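Local coordinates for PipY (Synechococcus elongatus, PDB 5NM8), which binds pyridoxal 5'-phosphate and is probably involved in the homeostasis of that cofactor, at residues 45-50 against 68-73; 80-85 against 107-112. All blocks are in the same frame, centred on the assembly; numbering follows the deposited sequence.

Contact 1 (45-50 against 68-73); sequences GENRVQ and HLLGKL. With PLP (pyridoxal-5'-phosphate), chain C.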
loop_
_atom_site.group_PDB
_atom_site.type_symbol
_atom_site.label_atom_id
_atom_site.label_comp_id
_atom_site.label_asym_id
_atom_site.label_seq_id
_atom_site.Cartn_x
_atom_site.Cartn_y
_atom_site.Cartn_z
ATOM N N GLY A 45 -6.401 -4.450 -3.393
ATOM C CA GLY A 45 -6.228 -3.742 -2.116
ATOM C C GLY A 45 -7.550 -3.583 -1.387
ATOM O O GLY A 45 -8.598 -3.257 -2.021
ATOM N N GLU A 46 -7.512 -3.796 -0.075
ATOM C CA GLU A 46 -8.623 -3.655 0.839
ATOM C C GLU A 46 -8.221 -2.768 2.032
ATOM O O GLU A 46 -7.044 -2.701 2.374
ATOM C CB GLU A 46 -9.029 -5.038 1.356
ATOM C CG GLU A 46 -9.600 -5.923 0.243
ATOM C CD GLU A 46 -11.020 -5.590 -0.179
ATOM O OE1 GLU A 46 -11.758 -4.958 0.640
ATOM O OE2 GLU A 46 -11.375 -5.938 -1.359
ATOM N N ASN A 47 -9.176 -2.104 2.682
ATOM C CA ASN A 47 -8.867 -1.327 3.892
ATOM C C ASN A 47 -9.258 -1.987 5.196
ATOM O O ASN A 47 -8.812 -1.552 6.239
ATOM C CB ASN A 47 -9.454 0.078 3.825
ATOM C CG ASN A 47 -8.730 0.941 2.845
ATOM O OD1 ASN A 47 -8.481 0.511 1.724
ATOM N ND2 ASN A 47 -8.421 2.159 3.231
ATOM N N ARG A 48 -10.079 -3.028 5.147
ATOM C CA ARG A 48 -10.541 -3.730 6.341
ATOM C C ARG A 48 -10.167 -5.226 6.224
ATOM O O ARG A 48 -10.364 -5.859 5.166
ATOM C CB ARG A 48 -12.049 -3.551 6.487
ATOM C CG ARG A 48 -12.438 -2.077 6.643
ATOM C CD ARG A 48 -13.908 -1.810 6.976
ATOM N NE ARG A 48 -14.165 -2.062 8.407
ATOM C CZ ARG A 48 -14.956 -1.344 9.226
ATOM N NH1 ARG A 48 -15.609 -0.242 8.820
ATOM N NH2 ARG A 48 -15.069 -1.727 10.499
ATOM N N VAL A 49 -9.612 -5.771 7.296
ATOM C CA VAL A 49 -9.130 -7.149 7.308
ATOM C C VAL A 49 -10.286 -8.132 7.147
ATOM O O VAL A 49 -10.247 -9.014 6.286
ATOM C CB VAL A 49 -8.344 -7.436 8.624
ATOM C CG1 VAL A 49 -7.975 -8.910 8.708
ATOM C CG2 VAL A 49 -7.081 -6.553 8.683
ATOM N N GLN A 50 -11.346 -7.933 7.895
ATOM C CA GLN A 50 -12.499 -8.863 7.805
ATOM C C GLN A 50 -13.182 -8.895 6.440
ATOM O O GLN A 50 -13.558 -9.951 5.961
ATOM C CB GLN A 50 -13.553 -8.559 8.839
ATOM C CG GLN A 50 -13.073 -8.782 10.249
ATOM C CD GLN A 50 -12.800 -10.253 10.623
ATOM O OE1 GLN A 50 -12.173 -10.482 11.647
ATOM N NE2 GLN A 50 -13.270 -11.240 9.806
ATOM N N HIS A 68 -3.266 -6.605 -0.644
ATOM C CA HIS A 68 -2.603 -5.467 -0.069
ATOM C C HIS A 68 -3.534 -4.835 0.923
ATOM O O HIS A 68 -4.648 -4.457 0.584
ATOM C CB HIS A 68 -2.265 -4.458 -1.162
ATOM C CG HIS A 68 -1.300 -4.937 -2.196
ATOM N ND1 HIS A 68 -0.026 -4.453 -2.305
ATOM C CD2 HIS A 68 -1.458 -5.814 -3.238
ATOM C CE1 HIS A 68 0.596 -5.043 -3.318
ATOM N NE2 HIS A 68 -0.265 -5.838 -3.925
ATOM N N LEU A 69 -3.101 -4.673 2.173
ATOM C CA LEU A 69 -3.886 -4.008 3.204
ATOM C C LEU A 69 -3.517 -2.521 3.203
ATOM O O LEU A 69 -2.310 -2.169 3.350
ATOM C CB LEU A 69 -3.627 -4.609 4.564
ATOM C CG LEU A 69 -4.353 -3.915 5.754
ATOM C CD1 LEU A 69 -5.870 -4.036 5.658
ATOM C CD2 LEU A 69 -3.863 -4.535 7.021
ATOM N N LEU A 70 -4.534 -1.664 3.007
ATOM C CA LEU A 70 -4.348 -0.216 2.829
ATOM C C LEU A 70 -4.877 0.625 3.967
ATOM O O LEU A 70 -4.551 1.806 4.045
ATOM C CB LEU A 70 -4.994 0.245 1.533
ATOM C CG LEU A 70 -4.562 -0.572 0.285
ATOM C CD1 LEU A 70 -5.285 -0.113 -0.892
ATOM C CD2 LEU A 70 -3.041 -0.546 0.047
ATOM N N GLY A 71 -5.630 0.042 4.884
ATOM C CA GLY A 71 -6.206 0.802 5.982
ATOM C C GLY A 71 -5.511 0.630 7.312
ATOM O O GLY A 71 -4.654 -0.242 7.516
ATOM N N LYS A 72 -5.914 1.493 8.239
ATOM C CA LYS A 72 -5.404 1.485 9.580
ATOM C C LYS A 72 -5.493 0.090 10.190
ATOM O O LYS A 72 -6.543 -0.547 10.163
ATOM C CB LYS A 72 -6.175 2.484 10.453
ATOM C CG LYS A 72 -5.922 2.388 11.974
ATOM C CD LYS A 72 -4.606 3.056 12.326
ATOM C CE LYS A 72 -4.305 3.101 13.825
ATOM N NZ LYS A 72 -3.062 3.928 14.013
ATOM N N LEU A 73 -4.380 -0.370 10.745
ATOM C CA LEU A 73 -4.335 -1.693 11.333
ATOM C C LEU A 73 -4.149 -1.537 12.828
ATOM O O LEU A 73 -3.121 -0.993 13.317
ATOM C CB LEU A 73 -3.185 -2.492 10.717
ATOM C CG LEU A 73 -3.045 -3.909 11.282
ATOM C CD1 LEU A 73 -4.372 -4.662 11.183
ATOM C CD2 LEU A 73 -1.930 -4.612 10.524
HETATM N N1 PLP C . -5.638 3.891 -1.207
HETATM C C2 PLP C . -6.135 4.018 0.045
HETATM C C2A PLP C . -5.244 3.991 1.258
HETATM C C3 PLP C . -7.582 4.208 0.233
HETATM O O3 PLP C . -8.104 4.358 1.471
HETATM C C4 PLP C . -8.451 4.228 -0.963
HETATM C C4A PLP C . -9.916 4.426 -0.803
HETATM C C5 PLP C . -7.784 4.073 -2.284
HETATM C C6 PLP C . -6.407 3.904 -2.316
HETATM C C5A PLP C . -8.596 4.115 -3.555
HETATM O O4P PLP C . -9.116 5.453 -3.704
HETATM P P PLP C . -9.820 5.898 -5.094
HETATM O O1P PLP C . -8.825 5.459 -6.156
HETATM O O2P PLP C . -9.975 7.371 -4.943
HETATM O O3P PLP C . -11.160 5.163 -5.155
#
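E46 holds the 68-73 segment through both of its backbone polar atoms: its N donates to H68 O at 3.0 Å, and its O accepts from L70 N at 2.8 Å. This is the parallel pairing of strands 43-46 and 66-69, which with helix 49-58 between them form a beta-alpha-beta unit of the TIM-barrel-like alanine racemase N-terminal fold. G45 is bridged to H68 and E46 to L69. Just past the strand ends, where barrels of this type carry their cofactor, N47 turns to pyridoxal 5'-phosphate. With CG beside its own backbone N (chi1 -72°), the carboxamide reaches the ring oxygen O3 of the cofactor, ND2 donating to PLP O3 over 2.8 Å with a moderately bent N-H...O angle of 147°. In this one of its two conformers, OD1 is buried without a polar partner in the model and rests 3.5 Å from L70 CB. The L70 side chain runs back from there, CD1 lying near both G45 CA and the pyridine nitrogen; S195, R210, G212 and T213 hold the cofactor elsewhere.

On the sheet face opposite L69, H68 stacks on W87 and meets the rings of H89 and W208 with steeply inclined planes. It hydrogen-bonds H89 through ND1 and H43 through NE2, which fixes the turn of its imidazole. The E46 carboxylate leads away from strand 66-69 to a salt bridge with K55 and a hydrogen bond with S25.

Farther out the contact becomes apolar. L69, with CG anti to its backbone N (chi1 176°), brings CD1 beside E46 O and N47 O as well as the first turn of helix 49-58. There V49 CG2 touches two leucine methyls, 4.1 Å from L69 CD1 and 4.1 Å from L73 CD1.

Contact 2 (80-85 against 107-112); sequences KAVEHF and LGRSPK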
loop_
_atom_site.group_PDB
_atom_site.type_symbol
_atom_site.label_atom_id
_atom_site.label_comp_id
_atom_site.label_asym_id
_atom_site.label_seq_id
_atom_site.Cartn_x
_atom_site.Cartn_y
_atom_site.Cartn_z
ATOM N N LYS A 80 -4.488 -11.768 11.979
ATOM C CA LYS A 80 -5.273 -11.937 10.748
ATOM C C LYS A 80 -4.661 -11.196 9.553
ATOM O O LYS A 80 -4.617 -11.738 8.442
ATOM C CB LYS A 80 -6.702 -11.468 11.002
ATOM C CG LYS A 80 -7.516 -12.478 11.822
ATOM C CD LYS A 80 -8.795 -11.854 12.393
ATOM C CE LYS A 80 -9.696 -12.906 13.032
ATOM N NZ LYS A 80 -11.030 -12.374 13.417
ATOM N N ALA A 81 -4.148 -9.998 9.789
ATOM C CA ALA A 81 -3.464 -9.231 8.755
ATOM C C ALA A 81 -2.292 -10.008 8.178
ATOM O O ALA A 81 -2.192 -10.150 6.959
ATOM C CB ALA A 81 -2.998 -7.894 9.260
ATOM N N VAL A 82 -1.446 -10.540 9.060
ATOM C CA VAL A 82 -0.269 -11.298 8.670
ATOM C C VAL A 82 -0.663 -12.602 8.000
ATOM O O VAL A 82 -0.023 -12.997 7.024
ATOM C CB VAL A 82 0.643 -11.570 9.890
ATOM C CG1 VAL A 82 1.779 -12.524 9.541
ATOM C CG2 VAL A 82 1.216 -10.242 10.378
ATOM N N GLU A 83 -1.712 -13.241 8.467
ATOM C CA GLU A 83 -2.186 -14.483 7.807
ATOM C C GLU A 83 -2.730 -14.273 6.391
ATOM O O GLU A 83 -2.509 -15.100 5.487
ATOM C CB GLU A 83 -3.289 -15.136 8.637
ATOM C CG GLU A 83 -2.778 -15.683 9.951
ATOM C CD GLU A 83 -3.770 -16.561 10.706
ATOM O OE1 GLU A 83 -4.906 -16.817 10.223
ATOM O OE2 GLU A 83 -3.372 -17.024 11.793
ATOM N N HIS A 84 -3.451 -13.178 6.173
ATOM C CA HIS A 84 -4.242 -13.016 4.948
ATOM C C HIS A 84 -3.734 -12.032 3.898
ATOM O O HIS A 84 -4.297 -11.975 2.817
ATOM C CB HIS A 84 -5.659 -12.613 5.331
ATOM C CG HIS A 84 -6.416 -13.693 6.052
ATOM N ND1 HIS A 84 -7.144 -14.658 5.387
ATOM C CD2 HIS A 84 -6.546 -13.966 7.378
ATOM C CE1 HIS A 84 -7.689 -15.486 6.274
ATOM N NE2 HIS A 84 -7.341 -15.084 7.488
ATOM N N PHE A 85 -2.776 -11.189 4.243
ATOM C CA PHE A 85 -2.219 -10.216 3.313
ATOM C C PHE A 85 -0.752 -10.504 3.014
ATOM O O PHE A 85 0.014 -10.909 3.892
ATOM C CB PHE A 85 -2.385 -8.792 3.824
ATOM C CG PHE A 85 -3.797 -8.331 3.877
ATOM C CD1 PHE A 85 -4.555 -8.572 4.995
ATOM C CD2 PHE A 85 -4.378 -7.660 2.831
ATOM C CE1 PHE A 85 -5.874 -8.130 5.062
ATOM C CE2 PHE A 85 -5.696 -7.249 2.873
ATOM C CZ PHE A 85 -6.443 -7.467 3.999
ATOM N N LEU A 107 4.197 -17.367 12.837
ATOM C CA LEU A 107 3.412 -17.961 11.786
ATOM C C LEU A 107 4.230 -18.527 10.617
ATOM O O LEU A 107 3.646 -19.207 9.768
ATOM C CB LEU A 107 2.418 -16.920 11.228
ATOM C CG LEU A 107 1.278 -16.464 12.135
ATOM C CD1 LEU A 107 0.444 -15.472 11.376
ATOM C CD2 LEU A 107 0.393 -17.626 12.589
ATOM N N GLY A 108 5.523 -18.221 10.543
ATOM C CA GLY A 108 6.353 -18.504 9.392
ATOM C C GLY A 108 6.054 -17.746 8.102
ATOM O O GLY A 108 6.229 -18.295 7.005
ATOM N N ARG A 109 5.591 -16.494 8.234
ATOM C CA ARG A 109 5.255 -15.608 7.099
ATOM C C ARG A 109 6.279 -14.458 7.100
ATOM O O ARG A 109 7.052 -14.300 8.059
ATOM C CB ARG A 109 3.845 -15.058 7.249
ATOM C CG ARG A 109 2.686 -16.060 7.269
ATOM C CD ARG A 109 2.280 -16.675 5.933
ATOM N NE ARG A 109 1.270 -15.894 5.190
ATOM C CZ ARG A 109 1.517 -14.932 4.282
ATOM N NH1 ARG A 109 2.785 -14.549 3.975
ATOM N NH2 ARG A 109 0.478 -14.308 3.682
ATOM N N SER A 110 6.352 -13.713 6.002
ATOM C CA SER A 110 7.211 -12.529 5.882
ATOM C C SER A 110 6.466 -11.457 5.014
ATOM O O SER A 110 6.638 -11.391 3.798
ATOM C CB SER A 110 8.578 -12.880 5.289
ATOM O OG SER A 110 9.506 -11.787 5.364
ATOM N N PRO A 111 5.569 -10.680 5.646
ATOM C CA PRO A 111 4.834 -9.664 4.915
ATOM C C PRO A 111 5.753 -8.598 4.441
ATOM O O PRO A 111 6.748 -8.248 5.110
ATOM C CB PRO A 111 3.866 -9.097 5.968
ATOM C CG PRO A 111 4.488 -9.389 7.268
ATOM C CD PRO A 111 5.201 -10.697 7.091
ATOM N N LYS A 112 5.403 -8.059 3.293
ATOM C CA LYS A 112 6.072 -6.934 2.745
ATOM C C LYS A 112 5.329 -5.685 3.243
ATOM O O LYS A 112 4.112 -5.617 3.248
ATOM C CB LYS A 112 6.126 -7.055 1.227
ATOM C CG LYS A 112 6.938 -8.257 0.754
ATOM C CD LYS A 112 6.811 -8.510 -0.761
ATOM C CE LYS A 112 7.514 -9.817 -1.069
ATOM N NZ LYS A 112 7.619 -10.010 -2.510
#
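The last turn of helix 78-84, with V82 and E83, faces L107 and R109 of the chain leaving helix 94-107; V82 and P111 are the closest pair of CA atoms, 6.5 Å apart. L107 closes its helix and G108, at positive phi, forms a Schellman motif, after which the chain turns back past helix 78-84 toward strand 112-116.

L107 and R109 reach across from the two sides of this turn. L107 CD1 lies 3.7 Å from V82 CG1, an apolar contact, and 3.5 Å from E83 CG, the leucine and glutamate side chains crossing at about a right angle. The glutamate chain, extended beyond CG, carries its carboxylate across the leucine, with OE2 3.9 Å from L107 CD2. V82 CG1 also meets R109 CB at 4.0 Å.

Bends at chi2 and chi3 (-76° and -89°) fold R109 back over the C-terminal end of helix 78-84. V82 O lies over one face of the guanidinium, offset toward its rim and 3.6 Å from NH2. E83 O comes instead to the edge, close to the group's plane, and F85 O stands 3.4 Å from NH2. The positive group is thus set among carbonyl oxygens at a helix C-terminus, where the helix dipole would probably favour it.

Deeper down, V82 continues onto L100 and I103 of helix 94-107, while P111 packs on A104. A helix of the outer layer packing on the end of the next helix and on the chain into the following strand is characteristic of the alpha/beta barrel of the alanine racemase N-terminal family.

Contact 1 and contact 2 follow in series along the chain, the first closing at residue 73 before the second opens at residue 80, and their centres lie about 13 Å apart. Strand 66-69 leads to helix 78-84, so the two are consecutive in one barrel domain: contact 1 sits at the cofactor end of the strands, its centre about 9 Å from the centre of the chain, and contact 2 on the outer helical layer, its centre about 15 Å from it. They touch directly. F85 CD2 packs 3.3 Å from L69 N, and Q50 OE1 is 2.8 Å from K80 NZ, a probable hydrogen bond. Continuous packing therefore runs from the cofactor site to the outer helices.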